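Iron-regulated outer membrane protein (Neisseria meningitidis, PDB 4B7O) is a TonB-dependent transporter of the outer membrane that carries iron across the outer membrane, probably as a siderophore complex. Local coordinates at residues Arg637-Leu643 with Trp656-Gln662; Gly687-Asn691 with Phe715-Tyr719. All coordinates share one frame; numbering follows the deposited sequence.

Contact 1 (Arg637-Leu643 with Trp656-Gln662); sequences RAWTASL and WRGRYVQ. Unlike the reference sequence in segment 637-643: Ala638 (reference Thr).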
loop_
_atom_site.group_PDB
_atom_site.type_symbol
_atom_site.label_atom_id
_atom_site.label_comp_id
_atom_site.label_asym_id
_atom_site.label_seq_id
_atom_site.Cartn_x
_atom_site.Cartn_y
_atom_site.Cartn_z
ATOM N N ARG A 637 -12.307 13.608 -9.763
ATOM C CA ARG A 637 -11.104 14.423 -9.753
ATOM C C ARG A 637 -10.835 14.879 -8.323
ATOM O O ARG A 637 -11.732 15.409 -7.667
ATOM C CB ARG A 637 -11.332 15.647 -10.632
ATOM C CG ARG A 637 -10.060 16.428 -10.926
ATOM C CD ARG A 637 -10.216 17.126 -12.247
ATOM N NE ARG A 637 -10.956 18.346 -12.047
ATOM C CZ ARG A 637 -11.594 18.982 -13.009
ATOM N NH1 ARG A 637 -11.606 18.502 -14.239
ATOM N NH2 ARG A 637 -12.243 20.079 -12.724
ATOM N N ALA A 638 -9.601 14.744 -7.861
ATOM C CA ALA A 638 -9.321 15.038 -6.508
ATOM C C ALA A 638 -8.472 16.282 -6.401
ATOM O O ALA A 638 -7.473 16.377 -7.088
ATOM C CB ALA A 638 -8.640 13.821 -5.842
ATOM N N TRP A 639 -8.869 17.211 -5.519
ATOM C CA TRP A 639 -8.155 18.459 -5.285
ATOM C C TRP A 639 -7.741 18.483 -3.868
ATOM O O TRP A 639 -8.516 18.117 -3.016
ATOM C CB TRP A 639 -9.051 19.672 -5.480
ATOM C CG TRP A 639 -9.659 19.788 -6.858
ATOM C CD1 TRP A 639 -10.743 19.107 -7.339
ATOM C CD2 TRP A 639 -9.212 20.633 -7.976
ATOM N NE1 TRP A 639 -11.005 19.456 -8.629
ATOM C CE2 TRP A 639 -10.137 20.378 -9.067
ATOM C CE3 TRP A 639 -8.159 21.533 -8.172
ATOM C CZ2 TRP A 639 -10.019 21.002 -10.310
ATOM C CZ3 TRP A 639 -8.039 22.169 -9.427
ATOM C CH2 TRP A 639 -8.947 21.912 -10.470
ATOM N N THR A 640 -6.532 18.966 -3.593
ATOM C CA THR A 640 -6.056 19.078 -2.243
ATOM C C THR A 640 -5.464 20.452 -2.171
ATOM O O THR A 640 -5.064 20.984 -3.204
ATOM C CB THR A 640 -5.000 17.986 -1.871
ATOM O OG1 THR A 640 -4.088 17.754 -2.942
ATOM C CG2 THR A 640 -5.658 16.646 -1.664
ATOM N N ALA A 641 -5.405 21.051 -0.980
ATOM C CA ALA A 641 -4.717 22.336 -0.825
ATOM C C ALA A 641 -4.436 22.502 0.636
ATOM O O ALA A 641 -5.176 21.976 1.467
ATOM C CB ALA A 641 -5.592 23.501 -1.286
ATOM N N SER A 642 -3.407 23.269 0.980
ATOM C CA SER A 642 -3.293 23.682 2.360
ATOM C C SER A 642 -2.647 25.010 2.444
ATOM O O SER A 642 -1.911 25.417 1.550
ATOM C CB SER A 642 -2.499 22.680 3.243
ATOM O OG SER A 642 -1.250 22.363 2.671
ATOM N N LEU A 643 -2.872 25.665 3.570
ATOM C CA LEU A 643 -2.234 26.925 3.825
ATOM C C LEU A 643 -1.824 26.873 5.228
ATOM O O LEU A 643 -2.628 26.527 6.071
ATOM C CB LEU A 643 -3.253 28.030 3.616
ATOM C CG LEU A 643 -2.743 29.439 3.802
ATOM C CD1 LEU A 643 -1.547 29.627 2.856
ATOM C CD2 LEU A 643 -3.884 30.402 3.459
ATOM N N TRP A 656 -4.657 25.099 7.708
ATOM C CA TRP A 656 -5.875 24.557 7.218
ATOM C C TRP A 656 -5.479 23.582 6.165
ATOM O O TRP A 656 -4.487 23.810 5.461
ATOM C CB TRP A 656 -6.684 25.697 6.554
ATOM C CG TRP A 656 -7.685 25.200 5.568
ATOM C CD1 TRP A 656 -8.929 24.668 5.838
ATOM C CD2 TRP A 656 -7.526 25.083 4.122
ATOM N NE1 TRP A 656 -9.537 24.284 4.689
ATOM C CE2 TRP A 656 -8.746 24.520 3.626
ATOM C CE3 TRP A 656 -6.532 25.408 3.228
ATOM C CZ2 TRP A 656 -8.954 24.292 2.291
ATOM C CZ3 TRP A 656 -6.769 25.195 1.884
ATOM C CH2 TRP A 656 -7.937 24.620 1.432
ATOM N N ARG A 657 -6.284 22.532 5.991
ATOM C CA ARG A 657 -6.019 21.536 4.970
ATOM C C ARG A 657 -7.346 21.119 4.336
ATOM O O ARG A 657 -8.365 21.090 4.989
ATOM C CB ARG A 657 -5.310 20.327 5.590
ATOM C CG ARG A 657 -4.880 19.299 4.568
ATOM C CD ARG A 657 -4.020 18.161 5.129
ATOM N NE ARG A 657 -2.583 18.512 5.329
ATOM C CZ ARG A 657 -1.986 18.682 6.530
ATOM N NH1 ARG A 657 -2.667 18.603 7.657
ATOM N NH2 ARG A 657 -0.697 18.963 6.624
ATOM N N GLY A 658 -7.371 20.816 3.067
ATOM C CA GLY A 658 -8.662 20.490 2.513
ATOM C C GLY A 658 -8.530 19.511 1.393
ATOM O O GLY A 658 -7.518 19.484 0.725
ATOM N N ARG A 659 -9.560 18.698 1.191
ATOM C CA ARG A 659 -9.512 17.702 0.173
ATOM C C ARG A 659 -10.869 17.658 -0.431
ATOM O O ARG A 659 -11.859 17.468 0.284
ATOM C CB ARG A 659 -9.177 16.365 0.798
ATOM C CG ARG A 659 -8.918 15.301 -0.226
ATOM C CD ARG A 659 -8.578 13.995 0.442
ATOM N NE ARG A 659 -8.661 12.916 -0.537
ATOM C CZ ARG A 659 -7.647 12.481 -1.292
ATOM N NH1 ARG A 659 -6.447 13.021 -1.202
ATOM N NH2 ARG A 659 -7.847 11.496 -2.148
ATOM N N TYR A 660 -10.941 17.866 -1.739
ATOM C CA TYR A 660 -12.208 17.886 -2.394
ATOM C C TYR A 660 -12.165 16.904 -3.488
ATOM O O TYR A 660 -11.236 16.903 -4.313
ATOM C CB TYR A 660 -12.515 19.278 -2.928
ATOM C CG TYR A 660 -13.088 20.229 -1.861
ATOM C CD1 TYR A 660 -12.325 20.598 -0.732
ATOM C CD2 TYR A 660 -14.401 20.778 -1.992
ATOM C CE1 TYR A 660 -12.840 21.469 0.229
ATOM C CE2 TYR A 660 -14.909 21.666 -1.030
ATOM C CZ TYR A 660 -14.121 21.999 0.059
ATOM O OH TYR A 660 -14.591 22.836 1.012
ATOM N N VAL A 661 -13.152 16.019 -3.501
ATOM C CA VAL A 661 -13.299 15.140 -4.645
ATOM C C VAL A 661 -14.613 15.328 -5.353
ATOM O O VAL A 661 -15.668 15.447 -4.733
ATOM C CB VAL A 661 -12.824 13.680 -4.417
ATOM C CG1 VAL A 661 -12.197 13.485 -3.058
ATOM C CG2 VAL A 661 -13.853 12.624 -4.790
ATOM N N GLN A 662 -14.514 15.438 -6.665
ATOM C CA GLN A 662 -15.656 15.683 -7.522
ATOM C C GLN A 662 -16.413 14.356 -7.778
ATOM O O GLN A 662 -15.896 13.274 -7.550
ATOM C CB GLN A 662 -15.169 16.302 -8.842
ATOM C CG GLN A 662 -14.692 17.711 -8.635
ATOM C CD GLN A 662 -14.444 18.438 -9.938
ATOM O OE1 GLN A 662 -13.312 18.509 -10.423
ATOM N NE2 GLN A 662 -15.496 19.033 -10.483
#
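The six-membered ring of Trp656 lies against Ala641, with CH2 of Trp656 3.8 Å from CB of Ala641. CG of Trp656 stands anti to the backbone N (chi1 158°), and this carries the indole forward past Gly658 and across toward the facing strand. N of Gly658 lies over one ring face, toward its rim; a residue without a side chain fits here. Strands 638-647 and 652-665 form an antiparallel beta hairpin of the barrel wall. Paired backbone bonds join Trp639 with Tyr660, Ala641 with Gly658, and Leu643 with Trp656. NE1 of Trp639 donates to OE1 of Gln662 at 3.1 Å, nearly straight at 173°. The oxygen lies in the indole plane, but NE1 sits above the amide plane. OE1 also lies over one face of the Arg637 guanidinium, 2.9 Å from NE, too poorly angled for a hydrogen bond. On the other face, CG2 of Thr640 packs 3.7 Å from NH1 of Arg659. NH1 also bonds O of Lys90, and NH2 forms a salt bridge with Asp96; Arg657 forms one with Glu91, all in the plug domain. The faces thus differ: one is mainly aromatic and apolar, the other binds the plug through arginines, threonine and serine.

Contact 2 (Gly687-Asn691 with Phe715-Tyr719); sequences GFGVN and FNTFY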
loop_
_atom_site.group_PDB
_atom_site.type_symbol
_atom_site.label_atom_id
_atom_site.label_comp_id
_atom_site.label_asym_id
_atom_site.label_seq_id
_atom_site.Cartn_x
_atom_site.Cartn_y
_atom_site.Cartn_z
ATOM N N GLY A 687 -19.668 13.703 -4.931
ATOM C CA GLY A 687 -18.432 14.279 -4.525
ATOM C C GLY A 687 -18.604 14.922 -3.172
ATOM O O GLY A 687 -19.717 15.051 -2.688
ATOM N N PHE A 688 -17.502 15.355 -2.564
ATOM C CA PHE A 688 -17.577 15.873 -1.222
ATOM C C PHE A 688 -16.343 16.743 -0.971
ATOM O O PHE A 688 -15.331 16.679 -1.704
ATOM C CB PHE A 688 -17.594 14.690 -0.230
ATOM C CG PHE A 688 -16.432 13.748 -0.423
ATOM C CD1 PHE A 688 -15.218 13.968 0.243
ATOM C CD2 PHE A 688 -16.537 12.657 -1.308
ATOM C CE1 PHE A 688 -14.112 13.133 0.012
ATOM C CE2 PHE A 688 -15.473 11.778 -1.489
ATOM C CZ PHE A 688 -14.252 12.023 -0.857
ATOM N N GLY A 689 -16.435 17.513 0.101
ATOM C CA GLY A 689 -15.383 18.352 0.557
ATOM C C GLY A 689 -15.126 18.162 2.017
ATOM O O GLY A 689 -16.052 18.248 2.821
ATOM N N VAL A 690 -13.852 17.935 2.353
ATOM C CA VAL A 690 -13.398 17.780 3.722
ATOM C C VAL A 690 -12.392 18.865 4.107
ATOM O O VAL A 690 -11.447 19.108 3.379
ATOM C CB VAL A 690 -12.787 16.374 3.896
ATOM C CG1 VAL A 690 -12.292 16.179 5.311
ATOM C CG2 VAL A 690 -13.870 15.345 3.612
ATOM N N ASN A 691 -12.580 19.480 5.265
ATOM C CA ASN A 691 -11.730 20.570 5.700
ATOM C C ASN A 691 -11.191 20.273 7.061
ATOM O O ASN A 691 -11.958 19.841 7.919
ATOM C CB ASN A 691 -12.506 21.872 5.785
ATOM C CG ASN A 691 -12.771 22.473 4.440
ATOM O OD1 ASN A 691 -13.886 22.358 3.903
ATOM N ND2 ASN A 691 -11.751 23.133 3.870
ATOM N N PHE A 715 -16.389 20.507 9.218
ATOM C CA PHE A 715 -17.830 20.704 8.976
ATOM C C PHE A 715 -18.614 19.439 9.159
ATOM O O PHE A 715 -19.808 19.380 8.825
ATOM C CB PHE A 715 -18.110 21.376 7.644
ATOM C CG PHE A 715 -17.454 22.693 7.547
ATOM C CD1 PHE A 715 -17.941 23.791 8.291
ATOM C CD2 PHE A 715 -16.289 22.844 6.811
ATOM C CE1 PHE A 715 -17.301 25.037 8.228
ATOM C CE2 PHE A 715 -15.649 24.072 6.753
ATOM C CZ PHE A 715 -16.136 25.168 7.465
ATOM N N ASN A 716 -17.952 18.416 9.704
ATOM C CA ASN A 716 -18.652 17.188 10.018
ATOM C C ASN A 716 -19.456 16.695 8.824
ATOM O O ASN A 716 -20.619 16.349 8.928
ATOM C CB ASN A 716 -19.576 17.369 11.240
ATOM C CG ASN A 716 -20.023 16.035 11.786
ATOM O OD1 ASN A 716 -19.273 15.073 11.735
ATOM N ND2 ASN A 716 -21.249 15.948 12.228
ATOM N N THR A 717 -18.783 16.657 7.692
ATOM C CA THR A 717 -19.322 16.206 6.432
ATOM C C THR A 717 -19.535 14.750 6.414
ATOM O O THR A 717 -18.687 13.947 6.823
ATOM C CB THR A 717 -18.346 16.443 5.283
ATOM O OG1 THR A 717 -17.983 17.817 5.279
ATOM C CG2 THR A 717 -18.983 16.062 3.993
ATOM N N PHE A 718 -20.662 14.424 5.834
ATOM C CA PHE A 718 -21.077 13.078 5.725
ATOM C C PHE A 718 -20.772 12.743 4.304
ATOM O O PHE A 718 -21.262 13.414 3.389
ATOM C CB PHE A 718 -22.580 13.009 6.030
ATOM C CG PHE A 718 -23.205 11.658 5.765
ATOM C CD1 PHE A 718 -22.471 10.479 5.927
ATOM C CD2 PHE A 718 -24.551 11.570 5.387
ATOM C CE1 PHE A 718 -23.046 9.236 5.654
ATOM C CE2 PHE A 718 -25.156 10.331 5.146
ATOM C CZ PHE A 718 -24.399 9.160 5.261
ATOM N N TYR A 719 -19.954 11.721 4.106
ATOM C CA TYR A 719 -19.658 11.295 2.766
ATOM C C TYR A 719 -19.131 9.883 2.743
ATOM O O TYR A 719 -18.698 9.359 3.753
ATOM C CB TYR A 719 -18.579 12.216 2.160
ATOM C CG TYR A 719 -17.180 12.071 2.820
ATOM C CD1 TYR A 719 -16.851 12.763 3.995
ATOM C CD2 TYR A 719 -16.197 11.269 2.237
ATOM C CE1 TYR A 719 -15.598 12.644 4.565
ATOM C CE2 TYR A 719 -14.940 11.125 2.799
ATOM C CZ TYR A 719 -14.636 11.828 3.965
ATOM O OH TYR A 719 -13.371 11.700 4.532
HETATM O O HOH W 1 -15.165 19.277 6.591
#
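Water 1 accepts hydrogen bonds from the backbone N of Asn691 at 2.9 Å and from N of Phe715 at 3.1 Å. It bridges barrel strand 684-697 to the loop that follows strand 705-712. This loop runs roughly antiparallel to residues 688-691 but does not pair with them as a strand. OG1 of Thr717 makes a weak third bond to the water. That hydroxyl also lies 3.2 Å from O of Gly689. The backbone N of Thr717 is held by the side chain of Asn713. Further along, the rings of Phe688 and Tyr719 form an offset stack, with centroids 4.2 Å apart and planes at 17°. Both rings take the first torsion that sets CG between the backbone N and the carbonyl carbon (chi1 54° and 68°). This brings each ring over its own backbone, where the two faces overlap. CD2 of Tyr719 sits over the centre of the Phe688 ring. At the other end, CB of Asn691 packs 4.0 Å from CE2 of Phe715. Val690 crosses the tyrosine at about a right angle, with CG2 of Val690 3.3 Å from CE1 of Tyr719.

Overall arrangement
Contacts 1 and 2 are neighbours in the barrel wall, their centres about 11 Å apart. Strand 652-665 of contact 1 pairs with strand 684-697 of contact 2. Probable backbone hydrogen bonds run from N of Phe688 to O of Val661 and from N of Val690 to O of Arg659. Contact 1 is partly buried and joins two regular strands by backbone bonds. Contact 2 lies at the surface and buries about half as much area. It ties a strand to an irregular loop. Charged side chains reach the plug from contact 1, whereas contact 2 combines a water bridge with stacked rings and has no charged side chain in it.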